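Local coordinates for putative methyl-accepting chemotaxis signal transduction protein (Campylobacter jejuni subsp. jejuni serotype O:2, PDB 4XMR), which binds isoleucine through its tandem PAS sensory domain and probably relays such chemical signals across the membrane to steer chemotaxis, at residues N36-L50 and N64-I76. Residues are numbered along the deposited sequence; the frame is centred on the assembly and turned at random. Where two conformers were deposited one is given.
Sequences NQSFTRALEKDIANL and NVGPILKYYRHSI. With SO4 (sulfate ion), chain F.
Tyr72 lays its ring across the backbone of helix 36-48, a knob among Phe39, Ala42, Leu43 and Asp46. Leu43 covers one ring face: its methyl CD1 lies 3.8 Å from the Tyr72 ring centroid, a CH-pi contact, and the same methyl also touches Ile68 CG2. Leu43 holds CG anti to its backbone N (chi1 179°), and the turn at chi2 then lays CD1 over the ring. An edge of the Tyr72 ring points at the face of Phe39 in an offset edge-to-face pair, the planes 65° apart. Phe39 is in turn covered by Ile76, whose CG2 sits 3.9 Å from the Phe39 ring centroid, while the ring edge abuts Tyr72 O. Tyr72 O also accepts a hydrogen bond from Ser75 OG (2.7 Å), a small hydroxyl that fits beside the Phe39 edge.

Toward the connection between the helices, which run nearly antiparallel, the packing becomes mainly aliphatic. Leu50 CD1 lies 3.8 Å from Val65 CG2 and also meets Ile68 CD1, and Ile47 CD1 reaches Leu69 CD2. The methyl groups of these branched chains fill the space between the helices and bring no polar group that would need a partner there. The layer continues onto the sheet of the first PDC sensor domain: Leu43 and Leu69 both rest on Val81 of strand 80-84. The bound isoleucine is about 10 Å from the side chain of Leu69.

Tyrosine suits its place because Tyr72 OH donates a hydrogen bond to Asp46 OD2 (2.7 Å), on the anti side and 27° out of the carboxylate plane. The same oxygen is also hydrogen-bonded to His74 ND1 of the second subunit. This pairing would probably stabilise the buried carboxylate's negative charge, and it ties a polar pair set within an apolar contact to the second subunit.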
loop_
_atom_site.group_PDB
_atom_site.type_symbol
_atom_site.label_atom_id
_atom_site.label_comp_id
_atom_site.label_asym_id
_atom_site.label_seq_id
_atom_site.Cartn_x
_atom_site.Cartn_y
_atom_site.Cartn_z
ATOM N N ASN B 36 -4.174 2.366 7.124
ATOM C CA ASN B 36 -3.968 3.182 8.305
ATOM C C ASN B 36 -4.994 2.900 9.390
ATOM O O ASN B 36 -4.657 2.937 10.578
ATOM C CB ASN B 36 -3.934 4.661 7.941
ATOM C CG ASN B 36 -2.722 5.016 7.115
ATOM O OD1 ASN B 36 -1.696 4.349 7.212
ATOM N ND2 ASN B 36 -2.822 6.076 6.312
ATOM N N GLN B 37 -6.236 2.623 8.993
ATOM C CA GLN B 37 -7.259 2.252 9.955
ATOM C C GLN B 37 -6.922 0.940 10.649
ATOM O O GLN B 37 -7.071 0.827 11.867
ATOM C CB GLN B 37 -8.631 2.164 9.291
ATOM C CG GLN B 37 -9.222 3.501 8.888
ATOM C CD GLN B 37 -10.472 3.323 8.056
ATOM O OE1 GLN B 37 -10.498 2.507 7.139
ATOM N NE2 GLN B 37 -11.514 4.068 8.381
ATOM N N SER B 38 -6.474 -0.045 9.875
ATOM C CA SER B 38 -6.143 -1.344 10.454
ATOM C C SER B 38 -4.997 -1.224 11.449
ATOM O O SER B 38 -5.035 -1.817 12.530
ATOM C CB SER B 38 -5.816 -2.373 9.368
ATOM O OG SER B 38 -6.983 -2.684 8.612
ATOM N N PHE B 39 -3.991 -0.438 11.087
ATOM C CA PHE B 39 -2.855 -0.187 11.965
ATOM C C PHE B 39 -3.338 0.412 13.286
ATOM O O PHE B 39 -2.910 0.000 14.363
ATOM C CB PHE B 39 -1.902 0.774 11.242
ATOM C CG PHE B 39 -0.803 1.352 12.101
ATOM C CD1 PHE B 39 0.423 0.714 12.204
ATOM C CD2 PHE B 39 -0.978 2.566 12.758
ATOM C CE1 PHE B 39 1.453 1.267 12.956
ATOM C CE2 PHE B 39 0.038 3.121 13.525
ATOM C CZ PHE B 39 1.258 2.475 13.617
ATOM N N THR B 40 -4.212 1.405 13.196
ATOM C CA THR B 40 -4.690 2.110 14.378
ATOM C C THR B 40 -5.513 1.189 15.275
ATOM O O THR B 40 -5.381 1.232 16.499
ATOM C CB THR B 40 -5.489 3.369 13.957
ATOM O OG1 THR B 40 -4.639 4.192 13.150
ATOM C CG2 THR B 40 -5.933 4.174 15.170
ATOM N N ARG B 41 -6.332 0.331 14.671
ATOM C CA ARG B 41 -7.098 -0.658 15.432
ATOM C C ARG B 41 -6.189 -1.650 16.150
ATOM O O ARG B 41 -6.450 -2.029 17.294
ATOM C CB ARG B 41 -8.059 -1.424 14.524
ATOM C CG ARG B 41 -9.337 -0.673 14.165
ATOM C CD ARG B 41 -10.339 -1.614 13.502
ATOM N NE ARG B 41 -9.924 -1.921 12.143
ATOM C CZ ARG B 41 -10.320 -1.235 11.080
ATOM N NH1 ARG B 41 -11.166 -0.220 11.222
ATOM N NH2 ARG B 41 -9.885 -1.573 9.878
ATOM N N ALA B 42 -5.132 -2.091 15.477
ATOM C CA ALA B 42 -4.192 -3.026 16.086
ATOM C C ALA B 42 -3.510 -2.380 17.294
ATOM O O ALA B 42 -3.339 -3.015 18.346
ATOM C CB ALA B 42 -3.165 -3.497 15.064
ATOM N N LEU B 43 -3.109 -1.123 17.137
ATOM C CA LEU B 43 -2.471 -0.379 18.216
ATOM C C LEU B 43 -3.426 -0.244 19.411
ATOM O O LEU B 43 -3.031 -0.487 20.551
ATOM C CB LEU B 43 -2.002 0.981 17.700
ATOM C CG LEU B 43 -1.327 1.908 18.703
ATOM C CD1 LEU B 43 -0.263 1.191 19.526
ATOM C CD2 LEU B 43 -0.695 3.060 17.936
ATOM N N GLU B 44 -4.682 0.121 19.154
ATOM C CA GLU B 44 -5.683 0.191 20.218
ATOM C C GLU B 44 -5.765 -1.121 20.987
ATOM O O GLU B 44 -5.813 -1.131 22.217
ATOM C CB GLU B 44 -7.052 0.518 19.614
ATOM C CG GLU B 44 -8.258 0.196 20.531
ATOM C CD GLU B 44 -9.595 0.266 19.806
ATOM O OE1 GLU B 44 -9.687 -0.210 18.648
ATOM O OE2 GLU B 44 -10.563 0.802 20.392
ATOM N N LYS B 45 -5.799 -2.227 20.257
ATOM C CA LYS B 45 -5.957 -3.538 20.880
ATOM C C LYS B 45 -4.752 -3.871 21.761
ATOM O O LYS B 45 -4.915 -4.397 22.866
ATOM C CB LYS B 45 -6.186 -4.618 19.819
ATOM C CG LYS B 45 -6.509 -6.004 20.359
ATOM C CD LYS B 45 -6.777 -6.983 19.213
ATOM C CE LYS B 45 -7.019 -8.394 19.728
ATOM N NZ LYS B 45 -7.364 -9.329 18.619
ATOM N N ASP B 46 -3.545 -3.551 21.296
ATOM C CA ASP B 46 -2.372 -3.813 22.117
ATOM C C ASP B 46 -2.332 -2.922 23.362
ATOM O O ASP B 46 -1.927 -3.370 24.426
ATOM C CB ASP B 46 -1.096 -3.674 21.281
ATOM C CG ASP B 46 -0.649 -4.996 20.684
ATOM O OD1 ASP B 46 -0.887 -6.058 21.311
ATOM O OD2 ASP B 46 -0.033 -4.978 19.598
ATOM N N ILE B 47 -2.767 -1.676 23.249
ATOM C CA ILE B 47 -2.810 -0.821 24.431
ATOM C C ILE B 47 -3.840 -1.337 25.443
ATOM O O ILE B 47 -3.548 -1.461 26.641
ATOM C CB ILE B 47 -3.091 0.653 24.063
ATOM C CG1 ILE B 47 -1.933 1.202 23.229
ATOM C CG2 ILE B 47 -3.297 1.485 25.334
ATOM C CD1 ILE B 47 -2.222 2.543 22.574
ATOM N N ALA B 48 -5.027 -1.659 24.946
ATOM C CA ALA B 48 -6.098 -2.133 25.807
ATOM C C ALA B 48 -5.818 -3.520 26.398
ATOM O O ALA B 48 -6.462 -3.923 27.362
ATOM C CB ALA B 48 -7.417 -2.115 25.051
ATOM N N ASN B 49 -4.853 -4.233 25.824
ATOM C CA ASN B 49 -4.445 -5.540 26.342
ATOM C C ASN B 49 -3.548 -5.435 27.580
ATOM O O ASN B 49 -3.310 -6.425 28.265
ATOM C CB ASN B 49 -3.727 -6.333 25.250
ATOM C CG ASN B 49 -3.412 -7.748 25.663
ATOM O OD1 ASN B 49 -4.286 -8.473 26.127
ATOM N ND2 ASN B 49 -2.157 -8.146 25.507
ATOM N N LEU B 50 -3.038 -4.240 27.851
ATOM C CA LEU B 50 -2.296 -3.996 29.084
ATOM C C LEU B 50 -3.250 -4.142 30.268
ATOM O O LEU B 50 -4.440 -3.851 30.141
ATOM C CB LEU B 50 -1.694 -2.596 29.085
ATOM C CG LEU B 50 -0.519 -2.370 28.123
ATOM C CD1 LEU B 50 -0.207 -0.876 28.037
ATOM C CD2 LEU B 50 0.719 -3.163 28.558
ATOM N N ASN B 64 4.505 1.816 30.240
ATOM C CA ASN B 64 3.910 0.666 29.575
ATOM C C ASN B 64 3.325 0.974 28.206
ATOM O O ASN B 64 3.416 0.146 27.300
ATOM C CB ASN B 64 2.834 0.023 30.454
ATOM C CG ASN B 64 3.403 -0.563 31.722
ATOM O OD1 ASN B 64 4.055 -1.598 31.689
ATOM N ND2 ASN B 64 3.152 0.094 32.845
ATOM N N VAL B 65 2.711 2.146 28.052
ATOM C CA VAL B 65 2.150 2.523 26.758
ATOM C C VAL B 65 3.237 3.069 25.834
ATOM O O VAL B 65 3.223 2.809 24.628
ATOM C CB VAL B 65 0.988 3.535 26.905
ATOM C CG1 VAL B 65 0.460 3.959 25.540
ATOM C CG2 VAL B 65 -0.137 2.917 27.731
ATOM N N GLY B 66 4.190 3.810 26.391
ATOM C CA GLY B 66 5.199 4.460 25.569
ATOM C C GLY B 66 5.939 3.548 24.600
ATOM O O GLY B 66 6.048 3.866 23.415
ATOM N N PRO B 67 6.467 2.414 25.093
ATOM C CA PRO B 67 7.168 1.520 24.164
ATOM C C PRO B 67 6.268 1.045 23.024
ATOM O O PRO B 67 6.737 0.909 21.900
ATOM C CB PRO B 67 7.601 0.353 25.064
ATOM C CG PRO B 67 7.747 0.970 26.419
ATOM C CD PRO B 67 6.618 1.977 26.494
ATOM N N ILE B 68 4.995 0.804 23.305
ATOM C CA ILE B 68 4.093 0.334 22.259
ATOM C C ILE B 68 3.915 1.412 21.183
ATOM O O ILE B 68 3.969 1.116 19.981
ATOM C CB ILE B 68 2.710 -0.070 22.833
ATOM C CG1 ILE B 68 2.875 -1.032 24.005
ATOM C CG2 ILE B 68 1.877 -0.713 21.746
ATOM C CD1 ILE B 68 1.547 -1.545 24.592
ATOM N N LEU B 69 3.734 2.662 21.609
ATOM C CA LEU B 69 3.596 3.758 20.656
ATOM C C LEU B 69 4.831 3.858 19.779
ATOM O O LEU B 69 4.729 4.051 18.568
ATOM C CB LEU B 69 3.388 5.095 21.371
ATOM C CG LEU B 69 2.210 5.216 22.333
ATOM C CD1 LEU B 69 2.197 6.616 22.963
ATOM C CD2 LEU B 69 0.889 4.923 21.634
ATOM N N LYS B 70 6.006 3.743 20.396
ATOM C CA LYS B 70 7.251 3.859 19.652
ATOM C C LYS B 70 7.432 2.737 18.630
ATOM O O LYS B 70 7.794 2.986 17.477
ATOM C CB LYS B 70 8.450 3.887 20.604
ATOM C CG LYS B 70 9.792 4.046 19.885
ATOM C CD LYS B 70 10.975 4.047 20.850
ATOM C CE LYS B 70 11.343 2.641 21.292
ATOM N NZ LYS B 70 12.726 2.576 21.866
ATOM N N TYR B 71 7.213 1.496 19.051
ATOM C CA TYR B 71 7.425 0.375 18.139
ATOM C C TYR B 71 6.422 0.457 16.991
ATOM O O TYR B 71 6.778 0.254 15.833
ATOM C CB TYR B 71 7.337 -0.974 18.865
ATOM C CG TYR B 71 8.454 -1.201 19.855
ATOM C CD1 TYR B 71 9.773 -0.928 19.515
ATOM C CD2 TYR B 71 8.187 -1.657 21.143
ATOM C CE1 TYR B 71 10.815 -1.135 20.436
ATOM C CE2 TYR B 71 9.210 -1.863 22.057
ATOM C CZ TYR B 71 10.518 -1.600 21.713
ATOM O OH TYR B 71 11.516 -1.818 22.656
ATOM N N TYR B 72 5.174 0.794 17.298
ATOM C CA TYR B 72 4.201 0.955 16.225
ATOM C C TYR B 72 4.581 2.102 15.282
ATOM O O TYR B 72 4.509 1.967 14.057
ATOM C CB TYR B 72 2.797 1.164 16.795
ATOM C CG TYR B 72 1.991 -0.105 16.952
ATOM C CD1 TYR B 72 2.225 -0.991 18.011
ATOM C CD2 TYR B 72 0.974 -0.406 16.056
ATOM C CE1 TYR B 72 1.469 -2.151 18.161
ATOM C CE2 TYR B 72 0.213 -1.557 16.203
ATOM C CZ TYR B 72 0.459 -2.419 17.251
ATOM O OH TYR B 72 -0.330 -3.544 17.361
ATOM N N ARG B 73 5.003 3.228 15.841
ATOM C CA ARG B 73 5.419 4.350 14.997
ATOM C C ARG B 73 6.515 3.917 14.024
ATOM O O ARG B 73 6.452 4.212 12.828
ATOM C CB ARG B 73 5.927 5.531 15.820
ATOM C CG ARG B 73 6.429 6.672 14.931
ATOM C CD ARG B 73 6.767 7.963 15.692
ATOM N NE ARG B 73 7.762 7.785 16.758
ATOM C CZ ARG B 73 9.086 7.742 16.581
ATOM N NH1 ARG B 73 9.620 7.826 15.367
ATOM N NH2 ARG B 73 9.890 7.592 17.633
ATOM N N HIS B 74 7.518 3.215 14.538
ATOM C CA HIS B 74 8.598 2.755 13.686
ATOM C C HIS B 74 8.115 1.788 12.626
ATOM O O HIS B 74 8.598 1.812 11.496
ATOM C CB HIS B 74 9.675 2.061 14.513
ATOM C CG HIS B 74 10.491 2.984 15.347
ATOM N ND1 HIS B 74 11.288 2.524 16.379
ATOM C CD2 HIS B 74 10.690 4.322 15.289
ATOM C CE1 HIS B 74 11.918 3.541 16.928
ATOM N NE2 HIS B 74 11.572 4.650 16.287
ATOM N N SER B 75 7.194 0.911 12.996
ATOM C CA SER B 75 6.783 -0.137 12.077
ATOM C C SER B 75 6.221 0.402 10.757
ATOM O O SER B 75 6.415 -0.213 9.718
ATOM C CB SER B 75 5.806 -1.108 12.743
ATOM O OG SER B 75 4.573 -0.472 12.927
ATOM N N ILE B 76 5.559 1.557 10.819
ATOM C CA ILE B 76 4.918 2.142 9.646
ATOM C C ILE B 76 5.524 3.500 9.262
ATOM O O ILE B 76 5.090 4.127 8.296
ATOM C CB ILE B 76 3.379 2.262 9.861
ATOM C CG1 ILE B 76 2.614 2.274 8.519
ATOM C CG2 ILE B 76 3.043 3.468 10.735
ATOM C CD1 ILE B 76 1.102 2.104 8.655
HETATM S S SO4 F . 13.378 7.924 16.267
HETATM O O1 SO4 F . 12.685 7.078 17.228
HETATM O O2 SO4 F . 14.603 7.256 15.838
HETATM O O3 SO4 F . 12.517 8.160 15.111
HETATM O O4 SO4 F . 13.710 9.195 16.904
#